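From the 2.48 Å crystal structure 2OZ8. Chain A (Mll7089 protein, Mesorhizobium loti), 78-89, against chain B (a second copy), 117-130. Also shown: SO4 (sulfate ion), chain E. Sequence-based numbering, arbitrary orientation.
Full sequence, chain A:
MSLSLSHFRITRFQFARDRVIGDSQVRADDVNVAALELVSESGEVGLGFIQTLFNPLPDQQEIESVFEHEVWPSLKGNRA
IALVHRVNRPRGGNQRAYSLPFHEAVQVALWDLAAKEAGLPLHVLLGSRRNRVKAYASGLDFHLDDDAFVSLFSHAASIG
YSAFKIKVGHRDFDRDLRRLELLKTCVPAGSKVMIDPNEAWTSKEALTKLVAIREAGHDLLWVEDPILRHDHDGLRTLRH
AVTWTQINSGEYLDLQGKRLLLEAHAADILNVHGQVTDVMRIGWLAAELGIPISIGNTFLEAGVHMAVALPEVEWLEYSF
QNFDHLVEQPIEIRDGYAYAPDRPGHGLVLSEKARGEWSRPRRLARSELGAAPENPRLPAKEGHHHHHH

Chain A (78-89) NRAIALVHRVNR
Chain B, residues 117-130: EAGLPLHVLLGSRR

Two short helical segments from two copies of one protein pack closely, and two arginines of chain A fasten the contact by donating hydrogen bonds to backbone carbonyls at the ends of chain B helices. The stretches bury 601 Å² in total, both sides summed. Register is set by two CA pairs: A:Ala82 to B:Leu125 at 4.3 Å and A:Arg86 to B:Gly127 at 4.0 Å, so numbering rises in the same sense along both chains.

In chain A, A:Arg79 (phi/psi -84/133) is the N-cap of a helix that begins at A:Ala80, and a type I turn runs from A:Leu83 to A:Arg86, closed by A:Arg86 N to A:Leu83 O at 3.1 Å. From A:Arg86 onward the chain is extended, with phi/psi -56/136 there. In chain B, B:Gly119 (65/40) ends one helix in a Schellman motif; B:Pro121 caps the next, residues 122-125, which B:Gly127 (92/13) ends in the same way.

These termini leave carbonyls available to the arginines. A:Arg79, rotamers m, m, m with chi4 -91°, points its CA-to-CB bond toward chain B. Its NH1 donates to B:Ala118 O at 2.9 Å (168°), and NH2 makes a weak bond to B:Ala118 O at 3.4 Å. The acceptor lies at the edge of the guanidinium, while B:Leu120 CD1 covers one face.

The centre is tightly packed. A:Ala82 CB lies 3.0 Å from B:Val124 O, and A:Ala82 O accepts a CA-H...O contact from B:Gly127 CA at 3.4 Å. Glycine suits this place twice over: an ideal CB on B:Gly127 would fall 2.5 Å from A:Arg86 CA, a clash, and the backbone angles would jam it against the preceding carbonyl. Beside this, A:Ile81 (t, p) adds an apolar patch, its CG2 4.0 Å from B:Leu120 CD1 and its CG1 3.5 Å from B:Leu125 CD1. The CA-to-CB bond of B:Leu125 points away, but its t, p rotamer brings the side-chain end nearer.

A:His85 (m, chi2 110°) directs its CA-to-CB bond toward chain B. Its ND1 donates to A:Ile81 O at 2.8 Å, which ties the ring to its own helix, and ND1 also sits 2.9 Å from B:Leu125 O.

A:Arg86 (t, t, m, chi4 175°) starts sideways and reaches chain B with its end. NE donates to B:Gly127 O at 2.7 Å (154°); NH2 adds weak bonds to B:Gly127 O at 3.2 Å and B:Ser128 O at 3.3 Å. Its guanidinium stacks on that of B:Arg129 (m, t, m, chi4 -157°), centres 4.4 Å apart and planes at 27°, although the charges are alike and A:Arg86 NH1 to B:Arg129 NH1 is 3.8 Å.

Water completes the edge. Water 1 accepts from A:Val87 N at 3.1 Å and donates to B:Leu126 O at 2.7 Å, and water 2 donates to A:Val87 O at 2.8 Å while accepting a weak bond from B:Arg129 NH2 at 2.7 Å.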

# COMPACT_ATOMS: atom_id res chain seq x y z
N ASN A 78 -25.22 -39.15 -11.79
CA ASN A 78 -23.82 -38.76 -11.98
C ASN A 78 -22.88 -39.67 -11.22
O ASN A 78 -23.27 -40.33 -10.26
CB ASN A 78 -23.63 -37.29 -11.59
CG ASN A 78 -24.43 -36.32 -12.51
OD1 ASN A 78 -24.29 -36.38 -13.73
ND2 ASN A 78 -25.26 -35.42 -11.92
N ARG A 79 -21.66 -39.77 -11.70
CA ARG A 79 -20.63 -40.53 -11.05
C ARG A 79 -19.98 -39.69 -9.94
O ARG A 79 -19.62 -38.53 -10.16
CB ARG A 79 -19.59 -40.92 -12.07
CG ARG A 79 -20.00 -42.00 -13.05
CD ARG A 79 -19.77 -43.45 -12.56
NE ARG A 79 -18.43 -43.70 -12.01
CZ ARG A 79 -17.39 -44.13 -12.72
NH1 ARG A 79 -17.48 -44.38 -14.03
NH2 ARG A 79 -16.26 -44.34 -12.12
N ALA A 80 -19.81 -40.27 -8.77
CA ALA A 80 -19.13 -39.61 -7.69
C ALA A 80 -17.76 -38.99 -8.12
O ALA A 80 -17.55 -37.81 -7.90
CB ALA A 80 -19.00 -40.55 -6.49
N ILE A 81 -16.89 -39.76 -8.80
CA ILE A 81 -15.57 -39.29 -9.19
C ILE A 81 -15.62 -38.12 -10.18
O ILE A 81 -14.69 -37.32 -10.24
CB ILE A 81 -14.63 -40.46 -9.69
CG1 ILE A 81 -13.13 -40.04 -9.77
CG2 ILE A 81 -15.15 -41.12 -10.99
CD1 ILE A 81 -12.38 -39.87 -8.43
N ALA A 82 -16.72 -37.98 -10.93
CA ALA A 82 -16.86 -36.80 -11.78
C ALA A 82 -17.26 -35.60 -10.94
O ALA A 82 -16.74 -34.52 -11.12
CB ALA A 82 -17.90 -37.04 -12.92
N LEU A 83 -18.19 -35.79 -10.02
CA LEU A 83 -18.76 -34.68 -9.29
C LEU A 83 -17.74 -33.99 -8.41
O LEU A 83 -17.77 -32.79 -8.30
CB LEU A 83 -19.93 -35.17 -8.45
CG LEU A 83 -21.19 -35.52 -9.21
CD1 LEU A 83 -22.11 -36.24 -8.24
CD2 LEU A 83 -21.88 -34.30 -9.72
N VAL A 84 -16.86 -34.76 -7.78
CA VAL A 84 -15.83 -34.22 -6.90
C VAL A 84 -14.79 -33.37 -7.65
O VAL A 84 -13.98 -32.69 -7.04
CB VAL A 84 -15.07 -35.35 -6.06
CG1 VAL A 84 -16.03 -36.10 -5.12
CG2 VAL A 84 -14.29 -36.29 -6.96
N HIS A 85 -14.81 -33.42 -8.98
CA HIS A 85 -13.85 -32.59 -9.74
C HIS A 85 -14.46 -31.32 -10.21
O HIS A 85 -13.75 -30.42 -10.59
CB HIS A 85 -13.19 -33.34 -10.90
CG HIS A 85 -12.21 -34.37 -10.45
ND1 HIS A 85 -12.45 -35.71 -10.59
CD2 HIS A 85 -11.02 -34.25 -9.82
CE1 HIS A 85 -11.43 -36.38 -10.08
NE2 HIS A 85 -10.55 -35.52 -9.60
N ARG A 86 -15.78 -31.24 -10.14
CA ARG A 86 -16.46 -30.08 -10.67
C ARG A 86 -15.93 -28.81 -10.04
O ARG A 86 -15.71 -28.76 -8.83
CB ARG A 86 -17.96 -30.17 -10.43
CG ARG A 86 -18.74 -29.09 -11.19
CD ARG A 86 -20.14 -29.65 -11.37
NE ARG A 86 -20.21 -30.69 -12.39
CZ ARG A 86 -21.30 -31.38 -12.65
NH1 ARG A 86 -22.39 -31.17 -11.92
NH2 ARG A 86 -21.29 -32.27 -13.64
N VAL A 87 -15.70 -27.82 -10.90
CA VAL A 87 -15.43 -26.43 -10.54
C VAL A 87 -16.70 -25.63 -10.84
O VAL A 87 -17.13 -25.57 -12.00
CB VAL A 87 -14.29 -25.83 -11.40
CG1 VAL A 87 -14.17 -24.35 -11.15
CG2 VAL A 87 -12.99 -26.48 -11.08
N ASN A 88 -17.28 -25.04 -9.79
CA ASN A 88 -18.48 -24.19 -9.89
C ASN A 88 -18.13 -22.74 -9.63
O ASN A 88 -17.23 -22.46 -8.86
CB ASN A 88 -19.51 -24.60 -8.85
CG ASN A 88 -20.07 -26.02 -9.06
OD1 ASN A 88 -20.68 -26.32 -10.09
ND2 ASN A 88 -19.91 -26.86 -8.07
N ARG A 89 -18.83 -21.79 -10.26
CA ARG A 89 -18.53 -20.37 -9.95
C ARG A 89 -19.33 -19.99 -8.74
O ARG A 89 -20.40 -20.55 -8.54
CB ARG A 89 -18.77 -19.43 -11.12
CG ARG A 89 -17.52 -19.20 -11.99
CD ARG A 89 -17.86 -18.56 -13.34
NE ARG A 89 -19.03 -19.20 -13.94
CZ ARG A 89 -19.39 -19.12 -15.22
NH1 ARG A 89 -18.67 -18.45 -16.11
NH2 ARG A 89 -20.47 -19.76 -15.62
N GLU B 117 -9.41 -45.90 -17.05
CA GLU B 117 -9.60 -46.87 -15.96
C GLU B 117 -10.87 -46.65 -15.20
O GLU B 117 -11.43 -47.60 -14.66
CB GLU B 117 -8.37 -46.94 -15.05
CG GLU B 117 -7.16 -47.20 -15.91
CD GLU B 117 -5.89 -47.44 -15.19
OE1 GLU B 117 -5.20 -48.39 -15.62
OE2 GLU B 117 -5.56 -46.69 -14.22
N ALA B 118 -11.37 -45.43 -15.20
CA ALA B 118 -12.67 -45.13 -14.59
C ALA B 118 -13.82 -45.31 -15.58
O ALA B 118 -14.98 -45.09 -15.21
CB ALA B 118 -12.66 -43.73 -14.02
N GLY B 119 -13.50 -45.66 -16.83
CA GLY B 119 -14.51 -45.80 -17.89
C GLY B 119 -15.21 -44.49 -18.30
O GLY B 119 -16.42 -44.49 -18.51
N LEU B 120 -14.45 -43.38 -18.38
CA LEU B 120 -15.01 -42.03 -18.65
C LEU B 120 -14.22 -41.26 -19.69
O LEU B 120 -13.02 -41.45 -19.80
CB LEU B 120 -15.05 -41.18 -17.37
CG LEU B 120 -16.03 -41.61 -16.28
CD1 LEU B 120 -15.69 -40.89 -14.96
CD2 LEU B 120 -17.53 -41.44 -16.69
N PRO B 121 -14.90 -40.40 -20.47
CA PRO B 121 -14.21 -39.38 -21.23
C PRO B 121 -13.54 -38.41 -20.27
O PRO B 121 -14.07 -38.15 -19.19
CB PRO B 121 -15.33 -38.68 -22.01
CG PRO B 121 -16.56 -39.61 -21.92
CD PRO B 121 -16.36 -40.39 -20.67
N LEU B 122 -12.36 -37.89 -20.62
CA LEU B 122 -11.67 -36.99 -19.69
C LEU B 122 -12.58 -35.84 -19.12
O LEU B 122 -12.66 -35.64 -17.88
CB LEU B 122 -10.41 -36.45 -20.30
CG LEU B 122 -9.60 -35.56 -19.39
CD1 LEU B 122 -9.35 -36.17 -18.02
CD2 LEU B 122 -8.29 -35.34 -20.12
N HIS B 123 -13.30 -35.15 -20.01
CA HIS B 123 -14.02 -33.95 -19.62
C HIS B 123 -15.08 -34.25 -18.61
O HIS B 123 -15.35 -33.38 -17.78
CB HIS B 123 -14.63 -33.22 -20.83
CG HIS B 123 -15.71 -33.97 -21.53
ND1 HIS B 123 -17.04 -33.68 -21.34
CD2 HIS B 123 -15.66 -35.00 -22.41
CE1 HIS B 123 -17.77 -34.49 -22.09
NE2 HIS B 123 -16.97 -35.30 -22.75
N VAL B 124 -15.68 -35.45 -18.71
CA VAL B 124 -16.69 -35.96 -17.75
C VAL B 124 -16.08 -36.19 -16.36
O VAL B 124 -16.65 -35.76 -15.34
CB VAL B 124 -17.55 -37.19 -18.25
CG1 VAL B 124 -18.53 -37.65 -17.20
CG2 VAL B 124 -18.42 -36.78 -19.47
N LEU B 125 -14.91 -36.84 -16.36
CA LEU B 125 -14.12 -37.00 -15.15
C LEU B 125 -13.71 -35.62 -14.53
O LEU B 125 -13.59 -35.51 -13.29
CB LEU B 125 -12.89 -37.88 -15.42
CG LEU B 125 -11.87 -38.12 -14.28
CD1 LEU B 125 -12.42 -38.93 -13.06
CD2 LEU B 125 -10.68 -38.81 -14.83
N LEU B 126 -13.50 -34.60 -15.37
CA LEU B 126 -13.06 -33.29 -14.91
C LEU B 126 -14.23 -32.44 -14.39
O LEU B 126 -14.06 -31.27 -14.01
CB LEU B 126 -12.29 -32.53 -16.01
CG LEU B 126 -10.92 -33.09 -16.40
CD1 LEU B 126 -10.25 -32.22 -17.42
CD2 LEU B 126 -9.98 -33.30 -15.17
N GLY B 127 -15.42 -33.06 -14.36
CA GLY B 127 -16.64 -32.45 -13.84
C GLY B 127 -17.53 -31.69 -14.83
O GLY B 127 -18.45 -31.00 -14.40
N SER B 128 -17.32 -31.85 -16.13
CA SER B 128 -18.05 -31.03 -17.09
C SER B 128 -19.55 -31.25 -17.09
O SER B 128 -20.04 -32.30 -16.73
CB SER B 128 -17.56 -31.25 -18.51
OG SER B 128 -17.86 -32.57 -18.90
N ARG B 129 -20.27 -30.22 -17.52
CA ARG B 129 -21.69 -30.35 -17.74
C ARG B 129 -22.09 -30.13 -19.18
O ARG B 129 -23.26 -30.08 -19.49
CB ARG B 129 -22.39 -29.38 -16.86
CG ARG B 129 -22.44 -29.94 -15.51
CD ARG B 129 -23.18 -29.07 -14.57
NE ARG B 129 -22.41 -27.88 -14.31
CZ ARG B 129 -22.58 -27.16 -13.22
NH1 ARG B 129 -23.48 -27.54 -12.30
NH2 ARG B 129 -21.83 -26.07 -13.03
N ARG B 130 -21.11 -29.97 -20.05
CA ARG B 130 -21.35 -29.74 -21.46
C ARG B 130 -20.15 -30.30 -22.26
O ARG B 130 -19.16 -30.72 -21.68
CB ARG B 130 -21.64 -28.25 -21.73
CG ARG B 130 -20.57 -27.23 -21.33
CD ARG B 130 -21.25 -25.85 -21.00
NE ARG B 130 -22.39 -26.04 -20.06
CZ ARG B 130 -23.17 -25.08 -19.53
NH1 ARG B 130 -22.98 -23.80 -19.83
NH2 ARG B 130 -24.17 -25.43 -18.69
S SO4 E . -18.48 -26.96 -4.30
O1 SO4 E . -19.64 -27.93 -4.22
O2 SO4 E . -18.72 -25.84 -5.26
O3 SO4 E . -18.43 -26.40 -2.92
O4 SO4 E . -17.15 -27.60 -4.60
O HOH W 1 -15.19 -28.79 -13.83
O HOH W 2 -19.23 -26.22 -13.69